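Nigritoxine (Vibrio nigripulchritudo, PDB 5M41) is a bacterial toxin that acts on crustaceans and insects. Local coordinates at residues 580-585 with 604-609; 596-601 with 648-653; 665-670 with 710-715. One frame throughout, in Å; residues are numbered along the deposited sequence.

Contact 1. Residues 580-585 with 604-609; sequences YSFVHH and NAFLTY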
loop_
_atom_site.group_PDB
_atom_site.type_symbol
_atom_site.label_atom_id
_atom_site.label_comp_id
_atom_site.label_asym_id
_atom_site.label_seq_id
_atom_site.Cartn_x
_atom_site.Cartn_y
_atom_site.Cartn_z
ATOM N N TYR A 580 -10.024 7.438 -21.552
ATOM C CA TYR A 580 -11.081 8.101 -20.776
ATOM C C TYR A 580 -11.760 9.229 -21.550
ATOM O O TYR A 580 -12.420 10.083 -20.957
ATOM C CB TYR A 580 -10.485 8.668 -19.476
ATOM C CG TYR A 580 -9.984 7.599 -18.526
ATOM C CD1 TYR A 580 -10.838 7.001 -17.596
ATOM C CD2 TYR A 580 -8.659 7.199 -18.549
ATOM C CE1 TYR A 580 -10.370 6.020 -16.718
ATOM C CE2 TYR A 580 -8.177 6.240 -17.672
ATOM C CZ TYR A 580 -9.034 5.644 -16.776
ATOM O OH TYR A 580 -8.520 4.702 -15.933
ATOM N N SER A 581 -11.538 9.280 -22.859
ATOM C CA SER A 581 -12.146 10.306 -23.702
ATOM C C SER A 581 -13.583 9.972 -24.052
ATOM O O SER A 581 -13.858 8.864 -24.552
ATOM C CB SER A 581 -11.369 10.443 -25.004
ATOM O OG SER A 581 -12.063 11.306 -25.880
ATOM N N PHE A 582 -14.481 10.942 -23.831
ATOM C CA PHE A 582 -15.910 10.821 -24.182
ATOM C C PHE A 582 -16.330 11.911 -25.158
ATOM O O PHE A 582 -17.537 12.216 -25.310
ATOM C CB PHE A 582 -16.795 10.828 -22.925
ATOM C CG PHE A 582 -16.559 9.640 -22.036
ATOM C CD1 PHE A 582 -17.212 8.433 -22.281
ATOM C CD2 PHE A 582 -15.637 9.708 -20.993
ATOM C CE1 PHE A 582 -16.954 7.315 -21.494
ATOM C CE2 PHE A 582 -15.367 8.591 -20.199
ATOM C CZ PHE A 582 -16.031 7.397 -20.453
ATOM N N VAL A 583 -15.324 12.472 -25.835
ATOM C CA VAL A 583 -15.523 13.528 -26.832
ATOM C C VAL A 583 -14.710 13.254 -28.094
ATOM O O VAL A 583 -13.798 12.427 -28.098
ATOM C CB VAL A 583 -15.127 14.935 -26.294
ATOM C CG1 VAL A 583 -16.027 15.352 -25.127
ATOM C CG2 VAL A 583 -13.650 14.983 -25.893
ATOM N N HIS A 584 -15.052 13.968 -29.159
ATOM C CA HIS A 584 -14.246 14.023 -30.371
ATOM C C HIS A 584 -14.665 15.272 -31.078
ATOM O O HIS A 584 -15.664 15.906 -30.675
ATOM C CB HIS A 584 -14.436 12.775 -31.240
ATOM C CG HIS A 584 -15.873 12.512 -31.631
ATOM N ND1 HIS A 584 -16.486 13.170 -32.642
ATOM C CD2 HIS A 584 -16.809 11.626 -31.118
ATOM C CE1 HIS A 584 -17.748 12.728 -32.763
ATOM N NE2 HIS A 584 -17.949 11.786 -31.829
ATOM N N HIS A 585 -13.903 15.681 -32.093
ATOM C CA HIS A 585 -14.347 16.764 -32.956
ATOM C C HIS A 585 -14.511 16.303 -34.378
ATOM O O HIS A 585 -13.970 15.277 -34.767
ATOM C CB HIS A 585 -13.471 18.010 -32.859
ATOM C CG HIS A 585 -12.023 17.794 -33.242
ATOM N ND1 HIS A 585 -11.549 18.062 -34.477
ATOM C CD2 HIS A 585 -10.924 17.382 -32.479
ATOM C CE1 HIS A 585 -10.223 17.819 -34.509
ATOM N NE2 HIS A 585 -9.846 17.395 -33.284
ATOM N N ASN A 604 -24.392 9.052 -24.151
ATOM C CA ASN A 604 -24.718 7.809 -23.470
ATOM C C ASN A 604 -23.479 7.078 -22.983
ATOM O O ASN A 604 -23.524 6.421 -21.930
ATOM C CB ASN A 604 -25.617 6.904 -24.335
ATOM C CG ASN A 604 -27.045 7.440 -24.455
ATOM O OD1 ASN A 604 -27.622 7.940 -23.492
ATOM N ND2 ASN A 604 -27.617 7.333 -25.643
ATOM N N ALA A 605 -22.372 7.214 -23.714
ATOM C CA ALA A 605 -21.132 6.556 -23.291
ATOM C C ALA A 605 -20.720 7.215 -21.976
ATOM O O ALA A 605 -20.413 6.517 -21.007
ATOM C CB ALA A 605 -20.030 6.683 -24.337
ATOM N N PHE A 606 -20.750 8.554 -21.970
ATOM C CA PHE A 606 -20.391 9.350 -20.802
ATOM C C PHE A 606 -21.358 9.039 -19.660
ATOM O O PHE A 606 -20.931 8.736 -18.550
ATOM C CB PHE A 606 -20.398 10.860 -21.137
ATOM C CG PHE A 606 -19.966 11.753 -19.980
ATOM C CD1 PHE A 606 -18.609 11.869 -19.618
ATOM C CD2 PHE A 606 -20.909 12.481 -19.250
ATOM C CE1 PHE A 606 -18.210 12.691 -18.564
ATOM C CE2 PHE A 606 -20.511 13.306 -18.198
ATOM C CZ PHE A 606 -19.168 13.417 -17.854
ATOM N N LEU A 607 -22.659 9.074 -19.963
ATOM C CA LEU A 607 -23.698 8.789 -18.960
ATOM C C LEU A 607 -23.465 7.427 -18.299
ATOM O O LEU A 607 -23.474 7.323 -17.062
ATOM C CB LEU A 607 -25.126 8.864 -19.559
ATOM C CG LEU A 607 -26.302 8.468 -18.652
ATOM C CD1 LEU A 607 -26.334 9.308 -17.368
ATOM C CD2 LEU A 607 -27.650 8.516 -19.384
ATOM N N THR A 608 -23.247 6.402 -19.120
ATOM C CA THR A 608 -23.086 5.036 -18.626
ATOM C C THR A 608 -21.845 4.955 -17.770
ATOM O O THR A 608 -21.888 4.421 -16.655
ATOM C CB THR A 608 -23.019 3.995 -19.766
ATOM O OG1 THR A 608 -24.264 4.004 -20.477
ATOM C CG2 THR A 608 -22.805 2.585 -19.204
ATOM N N TYR A 609 -20.745 5.497 -18.276
ATOM C CA TYR A 609 -19.500 5.411 -17.512
ATOM C C TYR A 609 -19.640 6.096 -16.153
ATOM O O TYR A 609 -19.297 5.509 -15.134
ATOM C CB TYR A 609 -18.283 5.916 -18.298
ATOM C CG TYR A 609 -17.010 5.896 -17.476
ATOM C CD1 TYR A 609 -16.285 4.712 -17.298
ATOM C CD2 TYR A 609 -16.548 7.052 -16.849
ATOM C CE1 TYR A 609 -15.129 4.686 -16.529
ATOM C CE2 TYR A 609 -15.391 7.043 -16.076
ATOM C CZ TYR A 609 -14.683 5.857 -15.924
ATOM O OH TYR A 609 -13.527 5.843 -15.156
#
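The F582 ring faces the edge of the F606 ring, while A605 CB lies at the edge of the F582 ring, in that ring's plane; with Y609 these two phenylalanines form an aromatic cluster between the loop that leads into strand 583-589 and helix 603-614. The F582–F606 pair is an offset edge-to-face arrangement, planes 75° apart and centroids 5.7 Å from each other, with F606 CD1 at 3.9 Å from F582 CG. Against Y609 the F582 ring is tilted obliquely, and its tip, CZ, reaches Y609 CB at 3.5 Å. F582 holds CG anti to its carbonyl carbon (chi1 -64°), which sends the ring to the helix; F606 and Y609 hold CG anti to the backbone N, and both meet the F582 ring from the same side of its plane. A605 suits the ring edge, where its methyl is small enough to let F582 approach the helix backbone, F582 CD1 lying 3.6 Å from F606 N. No hydrogen bond joins the segments; the contact is buried and made by aromatic and apolar packing, W628 of helix 625-632 also touching F582. At the far end the Y609 hydroxyl is hydrogen-bonded to E625, and its OH sits in the plane of the Y580 ring, at the edge, 3.5 Å from Y580 CE1.

Contact 2. Residues 596-601 with 648-653; sequences NNHLTL and NIHFRT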
loop_
_atom_site.group_PDB
_atom_site.type_symbol
_atom_site.label_atom_id
_atom_site.label_comp_id
_atom_site.label_asym_id
_atom_site.label_seq_id
_atom_site.Cartn_x
_atom_site.Cartn_y
_atom_site.Cartn_z
ATOM N N ASN A 596 -18.493 23.276 -40.730
ATOM C CA ASN A 596 -19.275 22.640 -39.668
ATOM C C ASN A 596 -18.394 22.046 -38.559
ATOM O O ASN A 596 -18.772 21.068 -37.919
ATOM C CB ASN A 596 -20.227 21.584 -40.258
ATOM C CG ASN A 596 -21.326 21.176 -39.292
ATOM O OD1 ASN A 596 -22.051 22.021 -38.749
ATOM N ND2 ASN A 596 -21.467 19.871 -39.083
ATOM N N ASN A 597 -17.222 22.644 -38.340
ATOM C CA ASN A 597 -16.328 22.206 -37.280
ATOM C C ASN A 597 -17.036 22.281 -35.932
ATOM O O ASN A 597 -17.601 23.322 -35.591
ATOM C CB ASN A 597 -15.077 23.071 -37.267
ATOM C CG ASN A 597 -13.998 22.542 -36.334
ATOM O OD1 ASN A 597 -14.046 21.394 -35.864
ATOM N ND2 ASN A 597 -12.994 23.385 -36.076
ATOM N N HIS A 598 -17.059 21.175 -35.191
ATOM C CA HIS A 598 -17.726 21.163 -33.870
ATOM C C HIS A 598 -17.204 20.064 -32.990
ATOM O O HIS A 598 -16.660 19.070 -33.485
ATOM C CB HIS A 598 -19.244 21.036 -34.013
ATOM C CG HIS A 598 -19.693 19.728 -34.621
ATOM N ND1 HIS A 598 -19.661 19.497 -35.965
ATOM C CD2 HIS A 598 -20.192 18.565 -34.032
ATOM C CE1 HIS A 598 -20.114 18.248 -36.214
ATOM N NE2 HIS A 598 -20.443 17.680 -35.032
ATOM N N LEU A 599 -17.360 20.246 -31.675
ATOM C CA LEU A 599 -16.973 19.242 -30.673
ATOM C C LEU A 599 -18.211 18.448 -30.286
ATOM O O LEU A 599 -19.301 19.018 -30.114
ATOM C CB LEU A 599 -16.356 19.901 -29.424
ATOM C CG LEU A 599 -15.767 18.939 -28.368
ATOM C CD1 LEU A 599 -14.504 19.520 -27.758
ATOM C CD2 LEU A 599 -16.790 18.558 -27.287
ATOM N N THR A 600 -18.044 17.142 -30.151
ATOM C CA THR A 600 -19.149 16.271 -29.794
ATOM C C THR A 600 -18.869 15.562 -28.493
ATOM O O THR A 600 -17.796 14.997 -28.312
ATOM C CB THR A 600 -19.413 15.218 -30.880
ATOM O OG1 THR A 600 -19.950 15.887 -32.019
ATOM C CG2 THR A 600 -20.438 14.173 -30.404
ATOM N N LEU A 601 -19.848 15.626 -27.600
ATOM C CA LEU A 601 -19.848 14.867 -26.373
ATOM C C LEU A 601 -20.675 13.609 -26.605
ATOM O O LEU A 601 -21.825 13.688 -27.050
ATOM C CB LEU A 601 -20.476 15.702 -25.238
ATOM C CG LEU A 601 -20.735 14.932 -23.934
ATOM C CD1 LEU A 601 -19.426 14.474 -23.275
ATOM C CD2 LEU A 601 -21.594 15.763 -22.985
ATOM N N ASN A 648 -26.109 12.511 -29.208
ATOM C CA ASN A 648 -24.899 13.179 -28.777
ATOM C C ASN A 648 -25.128 14.661 -28.700
ATOM O O ASN A 648 -26.058 15.172 -29.291
ATOM C CB ASN A 648 -23.744 12.882 -29.744
ATOM C CG ASN A 648 -23.259 11.450 -29.626
ATOM O OD1 ASN A 648 -23.513 10.778 -28.618
ATOM N ND2 ASN A 648 -22.568 10.970 -30.649
ATOM N N ILE A 649 -24.238 15.329 -27.982
ATOM C CA ILE A 649 -24.339 16.729 -27.617
ATOM C C ILE A 649 -23.212 17.475 -28.344
ATOM O O ILE A 649 -22.101 16.984 -28.403
ATOM C CB ILE A 649 -24.166 16.843 -26.080
ATOM C CG1 ILE A 649 -25.501 16.533 -25.384
ATOM C CG2 ILE A 649 -23.625 18.197 -25.676
ATOM C CD1 ILE A 649 -25.412 16.231 -23.898
ATOM N N HIS A 650 -23.507 18.650 -28.895
ATOM C CA HIS A 650 -22.547 19.372 -29.741
ATOM C C HIS A 650 -22.244 20.759 -29.252
ATOM O O HIS A 650 -23.137 21.481 -28.801
ATOM C CB HIS A 650 -23.050 19.423 -31.192
ATOM C CG HIS A 650 -23.482 18.074 -31.737
ATOM N ND1 HIS A 650 -22.602 17.091 -32.025
ATOM C CD2 HIS A 650 -24.757 17.559 -32.019
ATOM C CE1 HIS A 650 -23.276 15.998 -32.471
ATOM N NE2 HIS A 650 -24.588 16.294 -32.477
ATOM N N PHE A 651 -20.972 21.134 -29.337
ATOM C CA PHE A 651 -20.508 22.481 -29.030
ATOM C C PHE A 651 -19.770 23.006 -30.256
ATOM O O PHE A 651 -19.127 22.238 -30.973
ATOM C CB PHE A 651 -19.479 22.458 -27.903
ATOM C CG PHE A 651 -20.005 22.003 -26.565
ATOM C CD1 PHE A 651 -20.273 22.933 -25.564
ATOM C CD2 PHE A 651 -20.108 20.650 -26.262
ATOM C CE1 PHE A 651 -20.704 22.522 -24.307
ATOM C CE2 PHE A 651 -20.530 20.229 -25.004
ATOM C CZ PHE A 651 -20.828 21.171 -24.028
ATOM N N ARG A 652 -19.834 24.309 -30.495
ATOM C CA ARG A 652 -19.113 24.913 -31.636
ATOM C C ARG A 652 -18.750 26.351 -31.293
ATOM O O ARG A 652 -19.330 26.920 -30.363
ATOM C CB ARG A 652 -19.925 24.830 -32.948
ATOM C CG ARG A 652 -21.425 24.662 -32.734
ATOM C CD ARG A 652 -22.290 24.694 -33.982
ATOM N NE ARG A 652 -21.916 23.720 -35.000
ATOM C CZ ARG A 652 -22.386 22.480 -35.094
ATOM N NH1 ARG A 652 -23.245 22.010 -34.221
ATOM N NH2 ARG A 652 -21.970 21.704 -36.075
ATOM N N THR A 653 -17.790 26.929 -32.015
ATOM C CA THR A 653 -17.416 28.320 -31.775
ATOM C C THR A 653 -18.426 29.227 -32.456
ATOM O O THR A 653 -19.121 28.814 -33.402
ATOM C CB THR A 653 -16.019 28.666 -32.315
ATOM O OG1 THR A 653 -16.041 28.604 -33.748
ATOM C CG2 THR A 653 -14.968 27.693 -31.793
HETATM O O HOH W 1 -23.459 19.169 -36.725
HETATM O O HOH W 2 -16.502 25.187 -33.787
HETATM O O HOH W 3 -19.995 24.457 -36.609
#
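Four backbone hydrogen bonds join the strands 597-601 and 649-652, two in each of the hydrogen-bonded pairs L599–F651 and L601–I649. All run in the carbonyl plane; the straightest, I649 N to L601 O, measures 3.1 Å at 177°. Between them, T600 and H650 form a non-hydrogen-bonded pair whose side chains bond instead: T600 OG1 lies in the plane of the H650 ring, 2.9 Å from H650 ND1. Apolar contacts occupy the other face, where L601 CB meets I649 CB at 4.0 Å and L599 CD2 meets F651 CD2 at 4.1 Å; branched and aromatic residues suit this side, where helix 719-731 packs on L601, I649 and F651. Polar groups gather at the end of the pairing around N596, H598 and R652. H598, with CG in the crowded position (chi1 65°), turns ND1 back to N596 O, 2.7 Å away and in its ring plane, which fixes the ring's rotation. The R652 guanidinium lies alongside, H598 CB over one face, its NH1 in a salt bridge to D715. Water 1 links R652 NH2 to N596 ND2, and water 3 links R652 NE to N597 O. This is antiparallel pairing within the six-stranded sheet of the C-terminal region, its apolar face packed by helix 719-731.

Contact 3. Residues 665-670 with 710-715; sequences YTLQDF and DTLFLD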
loop_
_atom_site.group_PDB
_atom_site.type_symbol
_atom_site.label_atom_id
_atom_site.label_comp_id
_atom_site.label_asym_id
_atom_site.label_seq_id
_atom_site.Cartn_x
_atom_site.Cartn_y
_atom_site.Cartn_z
ATOM N N TYR A 665 -23.946 28.803 -22.866
ATOM C CA TYR A 665 -23.317 27.753 -22.054
ATOM C C TYR A 665 -22.085 27.220 -22.761
ATOM O O TYR A 665 -22.139 26.885 -23.947
ATOM C CB TYR A 665 -24.297 26.602 -21.816
ATOM C CG TYR A 665 -23.792 25.527 -20.886
ATOM C CD1 TYR A 665 -23.861 25.705 -19.498
ATOM C CD2 TYR A 665 -23.302 24.303 -21.377
ATOM C CE1 TYR A 665 -23.423 24.726 -18.625
ATOM C CE2 TYR A 665 -22.862 23.303 -20.500
ATOM C CZ TYR A 665 -22.927 23.536 -19.122
ATOM O OH TYR A 665 -22.520 22.597 -18.206
ATOM N N THR A 666 -20.971 27.150 -22.042
ATOM C CA THR A 666 -19.700 26.805 -22.680
ATOM C C THR A 666 -19.226 25.430 -22.238
ATOM O O THR A 666 -19.638 24.939 -21.181
ATOM C CB THR A 666 -18.600 27.815 -22.314
ATOM O OG1 THR A 666 -18.296 27.670 -20.922
ATOM C CG2 THR A 666 -19.058 29.269 -22.609
ATOM N N LEU A 667 -18.347 24.824 -23.041
ATOM C CA LEU A 667 -17.656 23.596 -22.655
ATOM C C LEU A 667 -16.916 23.795 -21.333
ATOM O O LEU A 667 -16.852 22.879 -20.520
ATOM C CB LEU A 667 -16.665 23.146 -23.742
ATOM C CG LEU A 667 -15.912 21.838 -23.458
ATOM C CD1 LEU A 667 -16.843 20.627 -23.407
ATOM C CD2 LEU A 667 -14.834 21.597 -24.501
ATOM N N GLN A 668 -16.345 24.979 -21.134
ATOM C CA GLN A 668 -15.717 25.305 -19.849
ATOM C C GLN A 668 -16.681 25.173 -18.650
ATOM O O GLN A 668 -16.309 24.599 -17.621
ATOM C CB GLN A 668 -15.112 26.708 -19.875
ATOM C CG GLN A 668 -14.052 26.883 -18.803
ATOM C CD GLN A 668 -13.562 28.308 -18.679
ATOM O OE1 GLN A 668 -12.354 28.551 -18.715
ATOM N NE2 GLN A 668 -14.490 29.262 -18.524
ATOM N N ASP A 669 -17.908 25.685 -18.773
ATOM C CA ASP A 669 -18.889 25.505 -17.689
ATOM C C ASP A 669 -19.064 24.015 -17.393
ATOM O O ASP A 669 -19.099 23.612 -16.230
ATOM C CB ASP A 669 -20.254 26.075 -18.056
ATOM C CG ASP A 669 -20.270 27.593 -18.183
ATOM O OD1 ASP A 669 -19.382 28.295 -17.639
ATOM O OD2 ASP A 669 -21.203 28.069 -18.862
ATOM N N PHE A 670 -19.175 23.213 -18.455
ATOM C CA PHE A 670 -19.363 21.766 -18.357
ATOM C C PHE A 670 -18.194 21.117 -17.640
ATOM O O PHE A 670 -18.367 20.367 -16.665
ATOM C CB PHE A 670 -19.556 21.140 -19.758
ATOM C CG PHE A 670 -19.764 19.653 -19.733
ATOM C CD1 PHE A 670 -20.988 19.118 -19.345
ATOM C CD2 PHE A 670 -18.751 18.785 -20.128
ATOM C CE1 PHE A 670 -21.195 17.746 -19.325
ATOM C CE2 PHE A 670 -18.947 17.407 -20.116
ATOM C CZ PHE A 670 -20.170 16.889 -19.706
ATOM N N ASP A 710 -13.614 27.733 -23.307
ATOM C CA ASP A 710 -14.433 28.949 -23.131
ATOM C C ASP A 710 -14.921 29.602 -24.444
ATOM O O ASP A 710 -15.704 30.541 -24.394
ATOM C CB ASP A 710 -13.718 29.992 -22.255
ATOM C CG ASP A 710 -12.364 30.406 -22.820
ATOM O OD1 ASP A 710 -12.021 30.017 -23.956
ATOM O OD2 ASP A 710 -11.628 31.125 -22.120
ATOM N N THR A 711 -14.460 29.115 -25.598
ATOM C CA THR A 711 -14.933 29.641 -26.897
ATOM C C THR A 711 -15.886 28.650 -27.602
ATOM O O THR A 711 -16.384 28.913 -28.698
ATOM C CB THR A 711 -13.770 30.063 -27.839
ATOM O OG1 THR A 711 -12.914 28.949 -28.120
ATOM C CG2 THR A 711 -12.919 31.211 -27.226
ATOM N N LEU A 712 -16.126 27.515 -26.952
ATOM C CA LEU A 712 -17.038 26.498 -27.450
ATOM C C LEU A 712 -18.394 26.567 -26.767
ATOM O O LEU A 712 -18.509 26.270 -25.570
ATOM C CB LEU A 712 -16.421 25.104 -27.286
ATOM C CG LEU A 712 -15.274 24.775 -28.267
ATOM C CD1 LEU A 712 -14.495 23.559 -27.792
ATOM C CD2 LEU A 712 -15.821 24.543 -29.668
ATOM N N PHE A 713 -19.422 26.930 -27.527
ATOM C CA PHE A 713 -20.778 27.036 -26.961
ATOM C C PHE A 713 -21.689 25.839 -27.306
ATOM O O PHE A 713 -21.637 25.313 -28.404
ATOM C CB PHE A 713 -21.453 28.351 -27.381
ATOM C CG PHE A 713 -20.680 29.585 -27.004
ATOM C CD1 PHE A 713 -20.834 30.170 -25.745
ATOM C CD2 PHE A 713 -19.810 30.184 -27.918
ATOM C CE1 PHE A 713 -20.122 31.312 -25.395
ATOM C CE2 PHE A 713 -19.100 31.333 -27.578
ATOM C CZ PHE A 713 -19.249 31.893 -26.311
ATOM N N LEU A 714 -22.535 25.431 -26.361
ATOM C CA LEU A 714 -23.488 24.351 -26.601
ATOM C C LEU A 714 -24.537 24.818 -27.625
ATOM O O LEU A 714 -25.048 25.927 -27.491
ATOM C CB LEU A 714 -24.160 23.963 -25.275
ATOM C CG LEU A 714 -25.233 22.860 -25.269
ATOM C CD1 LEU A 714 -24.584 21.485 -25.295
ATOM C CD2 LEU A 714 -26.089 22.971 -24.015
ATOM N N ASP A 715 -24.828 23.985 -28.637
ATOM C CA ASP A 715 -25.916 24.239 -29.601
ATOM C C ASP A 715 -27.230 24.368 -28.873
ATOM O O ASP A 715 -27.501 23.607 -27.933
ATOM C CB ASP A 715 -26.112 23.079 -30.597
ATOM C CG ASP A 715 -24.995 22.945 -31.575
ATOM O OD1 ASP A 715 -24.023 23.734 -31.480
ATOM O OD2 ASP A 715 -25.082 22.034 -32.435
#
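The backbones run roughly antiparallel, end-to-end directions 137° apart, and two hydrogen bonds flank the non-hydrogen-bonded pair T666–F713: L714 N to Y665 O at 2.8 Å, and L667 N to L712 O at 2.9 Å. T666 and F713 point the same way side by side, and T666 CG2 touches the ring at F713 CE1, 3.6 Å away. The methyl of T666 is thus spent on the aromatic ring, while its hydroxyl, in the crowded position between backbone N and carbonyl carbon (chi1 68°), turns to the helix and accepts from D669 N at 3.0 Å; in return D669 OD2 accepts a weak hydrogen bond from T666 N. On the other side, L667 CD2 meets L712 CD1 at 3.8 Å, and L714 CB sits at the edge of the Y665 ring, 4.0 Å from Y665 CD2; these apolar residues suit a buried side, where M722 of helix 719-731 packs on Y665 and L714, and F651 on L667. At the more exposed end, the extended Q668 side chain lies along D710, whose OD1 is hydrogen-bonded to S708 OG. Reciprocal bonds between T666 and D669 make a capping box, here starting helix 667-676 directly from a short strand pairing.

In the fold
From the N terminus, contact 1 closes a loop in which strand 583-589 turns into strand 594-601 and then enters helix 603-614. Contact 2 starts inside that loop and ends beyond it, pairing strand 594-601 with strand 649-652, so the two cross along the chain; a backbone bond between H584 and T600 joins them directly. The chain between contact 2's segments carries helices 603-614, 618-621 and 625-632. Contact 3 follows in series, closing the mainly helical excursion from 665 to 715. It meets contact 2 where strands 649-652 and 713-715 lie side by side in the same antiparallel sheet. F606 and F670 touch, bringing helices 603-614 and 667-676 together beside that sheet.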